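Local coordinates for CLIP-associating protein 2 (Mus musculus, PDB 3WOZ) that probably binds tubulin through its TOG domains and so contributes to the control of microtubule dynamics, at residues A[115-129]-A[150-163]. Numbering follows the deposited sequence.
Sequences TRESFPNDLQFNILM and YIETLAKQMDPRDF
R116 of helix 102-118 runs antiparallel along the Y150 side chain of helix 141-155, over its ring. From the backbone outward, CB passes Y150 OH at 3.3 Å, CG passes the same oxygen and Y150 CZ, and CD settles over the ring face, a CH-pi contact 3.7 Å from the ring centroid. A bend at chi3 (51°) then turns the guanidinium, which has T153 CG2 over one face and NH1 beside Y150 CD2 and CE2. NE donates to a water that in turn donates to Q157 OE1, while NH2 forms a salt bridge with D113. Y150 fits as a knob among T115, R116, Q124 and L128, with L128 CD1 at the ring edge; an alanine here would probably open a gap among these four and take away the ring face on which R116 CD rests. In this HEAT-repeat TOG domain, helices 121-133 and 141-155 pack antiparallel, their short axis segments at 156° and 10.8 Å apart. L154 is a second knob, held by N121, Q124, F125 and L128. Q157 NE2 is shared by two carbonyl oxygens: N121 OD1 at 2.9 Å, nearly straight (171°) and in the Q157 amide plane, and R116 O, whose carbonyl plane it meets from above. A second water links N121 ND2 to D162 OD1, the oxygen that also accepts D159 N. M158, modelled as selenomethionine, makes a Met-aromatic contact with F125: its methyl CE stands over the ring face, 3.8 Å from the centroid, and SE lies 3.6 Å from F125 CD2. At the far rim F125 CZ meets F163 CD2 at 3.5 Å, and T169 touches both phenylalanines.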
loop_
_atom_site.group_PDB
_atom_site.type_symbol
_atom_site.label_atom_id
_atom_site.label_comp_id
_atom_site.label_asym_id
_atom_site.label_seq_id
_atom_site.Cartn_x
_atom_site.Cartn_y
_atom_site.Cartn_z
ATOM N N THR A 115 -4.341 6.553 2.556
ATOM C CA THR A 115 -2.899 6.531 2.287
ATOM C C THR A 115 -2.582 7.168 0.941
ATOM O O THR A 115 -1.734 8.048 0.855
ATOM C CB THR A 115 -2.342 5.089 2.304
ATOM O OG1 THR A 115 -2.641 4.485 3.564
ATOM C CG2 THR A 115 -0.818 5.074 2.091
ATOM N N ARG A 116 -3.284 6.728 -0.095
ATOM C CA ARG A 116 -3.016 7.161 -1.466
ATOM C C ARG A 116 -3.151 8.666 -1.664
ATOM O O ARG A 116 -2.421 9.249 -2.469
ATOM C CB ARG A 116 -3.931 6.419 -2.435
ATOM C CG ARG A 116 -3.367 6.226 -3.840
ATOM C CD ARG A 116 -4.109 5.081 -4.545
ATOM N NE ARG A 116 -5.550 5.293 -4.462
ATOM C CZ ARG A 116 -6.424 4.476 -3.880
ATOM N NH1 ARG A 116 -6.047 3.326 -3.322
ATOM N NH2 ARG A 116 -7.700 4.817 -3.880
ATOM N N GLU A 117 -4.070 9.287 -0.924
ATOM C CA GLU A 117 -4.299 10.726 -1.040
ATOM C C GLU A 117 -3.531 11.547 -0.002
ATOM O O GLU A 117 -3.612 12.773 -0.006
ATOM C CB GLU A 117 -5.807 11.053 -0.984
ATOM C CG GLU A 117 -6.455 10.880 0.392
ATOM C CD GLU A 117 -7.974 11.059 0.372
ATOM O OE1 GLU A 117 -8.599 10.882 -0.694
ATOM O OE2 GLU A 117 -8.551 11.367 1.436
ATOM N N SER A 118 -2.785 10.879 0.874
ATOM C CA SER A 118 -2.120 11.571 1.985
ATOM C C SER A 118 -0.593 11.723 1.853
ATOM O O SER A 118 0.031 12.397 2.664
ATOM C CB SER A 118 -2.451 10.885 3.315
ATOM O OG SER A 118 -3.853 10.790 3.513
ATOM N N PHE A 119 0.001 11.104 0.839
ATOM C CA PHE A 119 1.464 11.055 0.731
ATOM C C PHE A 119 1.928 11.433 -0.667
ATOM O O PHE A 119 1.177 11.250 -1.618
ATOM C CB PHE A 119 1.974 9.654 1.090
ATOM C CG PHE A 119 1.775 9.284 2.530
ATOM C CD1 PHE A 119 2.686 9.696 3.502
ATOM C CD2 PHE A 119 0.682 8.510 2.919
ATOM C CE1 PHE A 119 2.508 9.348 4.837
ATOM C CE2 PHE A 119 0.494 8.162 4.254
ATOM C CZ PHE A 119 1.408 8.579 5.215
ATOM N N PRO A 120 3.174 11.942 -0.805
ATOM C CA PRO A 120 3.664 12.276 -2.151
ATOM C C PRO A 120 3.593 11.076 -3.089
ATOM O O PRO A 120 3.868 9.953 -2.673
ATOM C CB PRO A 120 5.123 12.687 -1.914
ATOM C CG PRO A 120 5.182 13.090 -0.477
ATOM C CD PRO A 120 4.186 12.216 0.234
ATOM N N ASN A 121 3.218 11.324 -4.340
ATOM C CA ASN A 121 3.022 10.260 -5.319
ATOM C C ASN A 121 4.303 9.501 -5.685
ATOM O O ASN A 121 4.295 8.270 -5.763
ATOM C CB ASN A 121 2.343 10.806 -6.580
ATOM C CG ASN A 121 0.880 11.185 -6.354
ATOM O OD1 ASN A 121 0.168 10.549 -5.570
ATOM N ND2 ASN A 121 0.422 12.215 -7.063
ATOM N N ASP A 122 5.393 10.236 -5.914
ATOM C CA ASP A 122 6.671 9.620 -6.286
ATOM C C ASP A 122 7.136 8.621 -5.229
ATOM O O ASP A 122 7.504 7.491 -5.563
ATOM C CB ASP A 122 7.754 10.677 -6.587
ATOM C CG ASP A 122 8.039 11.602 -5.408
ATOM O OD1 ASP A 122 7.154 11.795 -4.537
ATOM O OD2 ASP A 122 9.160 12.152 -5.359
ATOM N N LEU A 123 7.077 9.033 -3.963
ATOM C CA LEU A 123 7.440 8.178 -2.824
ATOM C C LEU A 123 6.582 6.907 -2.742
ATOM O O LEU A 123 7.108 5.808 -2.521
ATOM C CB LEU A 123 7.346 8.952 -1.503
ATOM C CG LEU A 123 8.238 10.170 -1.216
ATOM C CD1 LEU A 123 7.974 10.645 0.201
ATOM C CD2 LEU A 123 9.730 9.886 -1.398
ATOM N N GLN A 124 5.269 7.064 -2.912
ATOM C CA GLN A 124 4.351 5.924 -2.973
ATOM C C GLN A 124 4.735 4.998 -4.120
ATOM O O GLN A 124 4.810 3.784 -3.948
ATOM C CB GLN A 124 2.915 6.383 -3.206
ATOM C CG GLN A 124 2.276 7.176 -2.093
ATOM C CD GLN A 124 0.801 7.381 -2.359
ATOM O OE1 GLN A 124 0.324 8.509 -2.479
ATOM N NE2 GLN A 124 0.077 6.282 -2.499
ATOM N N PHE A 125 4.963 5.586 -5.292
ATOM C CA PHE A 125 5.271 4.821 -6.499
ATOM C C PHE A 125 6.561 4.016 -6.359
ATOM O O PHE A 125 6.632 2.869 -6.807
ATOM C CB PHE A 125 5.346 5.738 -7.722
ATOM C CG PHE A 125 5.467 4.999 -9.027
ATOM C CD1 PHE A 125 6.697 4.908 -9.677
ATOM C CD2 PHE A 125 4.358 4.379 -9.597
ATOM C CE1 PHE A 125 6.817 4.223 -10.886
ATOM C CE2 PHE A 125 4.466 3.689 -10.805
ATOM C CZ PHE A 125 5.699 3.608 -11.450
ATOM N N ASN A 126 7.567 4.620 -5.728
ATOM C CA ASN A 126 8.867 3.978 -5.552
ATOM C C ASN A 126 8.778 2.774 -4.626
ATOM O O ASN A 126 9.419 1.751 -4.869
ATOM C CB ASN A 126 9.913 4.980 -5.052
ATOM C CG ASN A 126 10.239 6.057 -6.081
ATOM O OD1 ASN A 126 10.759 7.117 -5.733
ATOM N ND2 ASN A 126 9.930 5.795 -7.350
ATOM N N ILE A 127 7.966 2.897 -3.577
ATOM C CA ILE A 127 7.670 1.779 -2.687
ATOM C C ILE A 127 6.975 0.660 -3.456
ATOM O O ILE A 127 7.272 -0.518 -3.250
ATOM C CB ILE A 127 6.811 2.225 -1.487
ATOM C CG1 ILE A 127 7.672 3.018 -0.500
ATOM C CG2 ILE A 127 6.158 1.026 -0.790
ATOM C CD1 ILE A 127 6.896 3.979 0.338
ATOM N N LEU A 128 6.070 1.039 -4.351
ATOM C CA LEU A 128 5.316 0.069 -5.129
ATOM C C LEU A 128 6.187 -0.686 -6.134
ATOM O O LEU A 128 5.953 -1.865 -6.400
ATOM C CB LEU A 128 4.135 0.744 -5.828
ATOM C CG LEU A 128 2.989 1.259 -4.942
ATOM C CD1 LEU A 128 1.960 1.976 -5.786
ATOM C CD2 LEU A 128 2.332 0.149 -4.157
HETATM N N MSE A 129 7.192 -0.011 -6.687
HETATM C CA MSE A 129 8.107 -0.667 -7.618
HETATM C C MSE A 129 8.970 -1.712 -6.905
HETATM O O MSE A 129 9.075 -2.844 -7.370
HETATM C CB MSE A 129 8.957 0.352 -8.382
HETATM C CG MSE A 129 8.172 1.236 -9.356
HETATM SE SE MSE A 129 7.059 0.304 -10.671
HETATM C CE MSE A 129 5.347 0.311 -9.727
ATOM N N TYR A 150 -3.757 -0.774 -7.021
ATOM C CA TYR A 150 -3.246 0.419 -6.359
ATOM C C TYR A 150 -2.335 1.225 -7.295
ATOM O O TYR A 150 -2.497 2.445 -7.412
ATOM C CB TYR A 150 -2.530 0.051 -5.059
ATOM C CG TYR A 150 -2.257 1.224 -4.140
ATOM C CD1 TYR A 150 -1.194 2.099 -4.385
ATOM C CD2 TYR A 150 -3.048 1.450 -3.018
ATOM C CE1 TYR A 150 -0.935 3.174 -3.538
ATOM C CE2 TYR A 150 -2.790 2.517 -2.163
ATOM C CZ TYR A 150 -1.736 3.377 -2.433
ATOM O OH TYR A 150 -1.476 4.430 -1.587
ATOM N N ILE A 151 -1.400 0.545 -7.965
ATOM C CA ILE A 151 -0.565 1.189 -8.998
ATOM C C ILE A 151 -1.453 1.943 -9.966
ATOM O O ILE A 151 -1.273 3.138 -10.173
ATOM C CB ILE A 151 0.258 0.184 -9.864
ATOM C CG1 ILE A 151 0.905 -0.932 -9.034
ATOM C CG2 ILE A 151 1.273 0.932 -10.751
ATOM C CD1 ILE A 151 2.123 -0.551 -8.266
ATOM N N GLU A 152 -2.413 1.229 -10.555
ATOM C CA GLU A 152 -3.304 1.804 -11.554
ATOM C C GLU A 152 -3.973 3.083 -11.052
ATOM O O GLU A 152 -3.998 4.083 -11.764
ATOM C CB GLU A 152 -4.367 0.799 -12.003
ATOM C CG GLU A 152 -4.835 1.054 -13.434
ATOM C CD GLU A 152 -6.330 0.914 -13.625
ATOM O OE1 GLU A 152 -6.955 0.049 -12.970
ATOM O OE2 GLU A 152 -6.881 1.670 -14.459
ATOM N N THR A 153 -4.502 3.048 -9.829
ATOM C CA THR A 153 -5.180 4.217 -9.254
ATOM C C THR A 153 -4.193 5.358 -8.980
ATOM O O THR A 153 -4.514 6.527 -9.191
ATOM C CB THR A 153 -5.960 3.845 -7.977
ATOM O OG1 THR A 153 -6.745 2.673 -8.223
ATOM C CG2 THR A 153 -6.880 4.979 -7.545
ATOM N N LEU A 154 -2.988 5.012 -8.527
ATOM C CA LEU A 154 -1.943 6.005 -8.273
ATOM C C LEU A 154 -1.503 6.676 -9.572
ATOM O O LEU A 154 -1.206 7.871 -9.590
ATOM C CB LEU A 154 -0.735 5.372 -7.565
ATOM C CG LEU A 154 0.354 6.331 -7.063
ATOM C CD1 LEU A 154 -0.145 7.176 -5.892
ATOM C CD2 LEU A 154 1.614 5.575 -6.673
ATOM N N ALA A 155 -1.479 5.898 -10.651
ATOM C CA ALA A 155 -1.094 6.394 -11.970
ATOM C C ALA A 155 -2.056 7.456 -12.501
ATOM O O ALA A 155 -1.648 8.341 -13.256
ATOM C CB ALA A 155 -0.974 5.240 -12.956
ATOM N N LYS A 156 -3.324 7.366 -12.097
ATOM C CA LYS A 156 -4.352 8.327 -12.498
ATOM C C LYS A 156 -4.207 9.683 -11.803
ATOM O O LYS A 156 -4.804 10.670 -12.234
ATOM C CB LYS A 156 -5.764 7.768 -12.244
ATOM C CG LYS A 156 -6.044 6.382 -12.834
ATOM C CD LYS A 156 -5.907 6.355 -14.354
ATOM C CE LYS A 156 -5.988 4.935 -14.899
ATOM N NZ LYS A 156 -7.370 4.377 -14.819
ATOM N N GLN A 157 -3.427 9.729 -10.728
ATOM C CA GLN A 157 -3.235 10.971 -9.979
ATOM C C GLN A 157 -1.788 11.493 -10.005
ATOM O O GLN A 157 -1.500 12.569 -9.482
ATOM C CB GLN A 157 -3.750 10.820 -8.536
ATOM C CG GLN A 157 -2.967 9.847 -7.649
ATOM C CD GLN A 157 -3.506 9.770 -6.225
ATOM O OE1 GLN A 157 -4.693 9.529 -6.009
ATOM N NE2 GLN A 157 -2.630 9.963 -5.246
HETATM N N MSE A 158 -0.889 10.728 -10.616
HETATM C CA MSE A 158 0.532 11.072 -10.660
HETATM C C MSE A 158 0.873 12.165 -11.666
HETATM O O MSE A 158 0.115 12.430 -12.597
HETATM C CB MSE A 158 1.357 9.835 -11.003
HETATM C CG MSE A 158 1.853 9.055 -9.814
HETATM SE SE MSE A 158 2.437 7.288 -10.356
HETATM C CE MSE A 158 4.135 7.707 -11.222
ATOM N N ASP A 159 2.027 12.793 -11.457
ATOM C CA ASP A 159 2.670 13.616 -12.479
ATOM C C ASP A 159 3.473 12.699 -13.394
ATOM O O ASP A 159 3.976 11.675 -12.935
ATOM C CB ASP A 159 3.614 14.635 -11.836
ATOM C CG ASP A 159 2.901 15.886 -11.363
ATOM O OD1 ASP A 159 1.774 16.164 -11.836
ATOM O OD2 ASP A 159 3.486 16.603 -10.522
ATOM N N PRO A 160 3.596 13.054 -14.689
ATOM C CA PRO A 160 4.411 12.268 -15.625
ATOM C C PRO A 160 5.852 12.010 -15.154
ATOM O O PRO A 160 6.380 10.921 -15.377
ATOM C CB PRO A 160 4.404 13.125 -16.892
ATOM C CG PRO A 160 3.094 13.831 -16.842
ATOM C CD PRO A 160 2.848 14.122 -15.384
ATOM N N ARG A 161 6.473 12.985 -14.491
ATOM C CA ARG A 161 7.867 12.835 -14.053
ATOM C C ARG A 161 8.017 12.096 -12.714
ATOM O O ARG A 161 9.113 12.033 -12.145
ATOM C CB ARG A 161 8.598 14.193 -14.050
ATOM C CG ARG A 161 10.148 14.136 -14.048
ATOM C CD ARG A 161 10.736 12.974 -14.871
ATOM N NE ARG A 161 10.432 13.061 -16.299
ATOM C CZ ARG A 161 10.295 12.011 -17.109
ATOM N NH1 ARG A 161 10.422 10.775 -16.640
ATOM N NH2 ARG A 161 10.019 12.196 -18.394
ATOM N N ASP A 162 6.919 11.521 -12.226
ATOM C CA ASP A 162 6.983 10.611 -11.086
ATOM C C ASP A 162 7.350 9.209 -11.576
ATOM O O ASP A 162 7.732 8.344 -10.787
ATOM C CB ASP A 162 5.650 10.578 -10.331
ATOM C CG ASP A 162 5.337 11.882 -9.616
ATOM O OD1 ASP A 162 4.137 12.173 -9.433
ATOM O OD2 ASP A 162 6.275 12.611 -9.229
ATOM N N PHE A 163 7.227 9.000 -12.885
ATOM C CA PHE A 163 7.540 7.725 -13.515
ATOM C C PHE A 163 8.766 7.852 -14.423
ATOM O O PHE A 163 8.719 8.529 -15.454
ATOM C CB PHE A 163 6.328 7.210 -14.295
ATOM C CG PHE A 163 6.615 6.006 -15.151
ATOM C CD1 PHE A 163 6.637 6.116 -16.538
ATOM C CD2 PHE A 163 6.863 4.765 -14.575
ATOM C CE1 PHE A 163 6.899 5.003 -17.339
ATOM C CE2 PHE A 163 7.129 3.648 -15.371
ATOM C CZ PHE A 163 7.149 3.770 -16.753
HETATM O O HOH W 1 -6.360 7.935 -4.573
HETATM O O HOH W 2 2.502 14.099 -8.166
#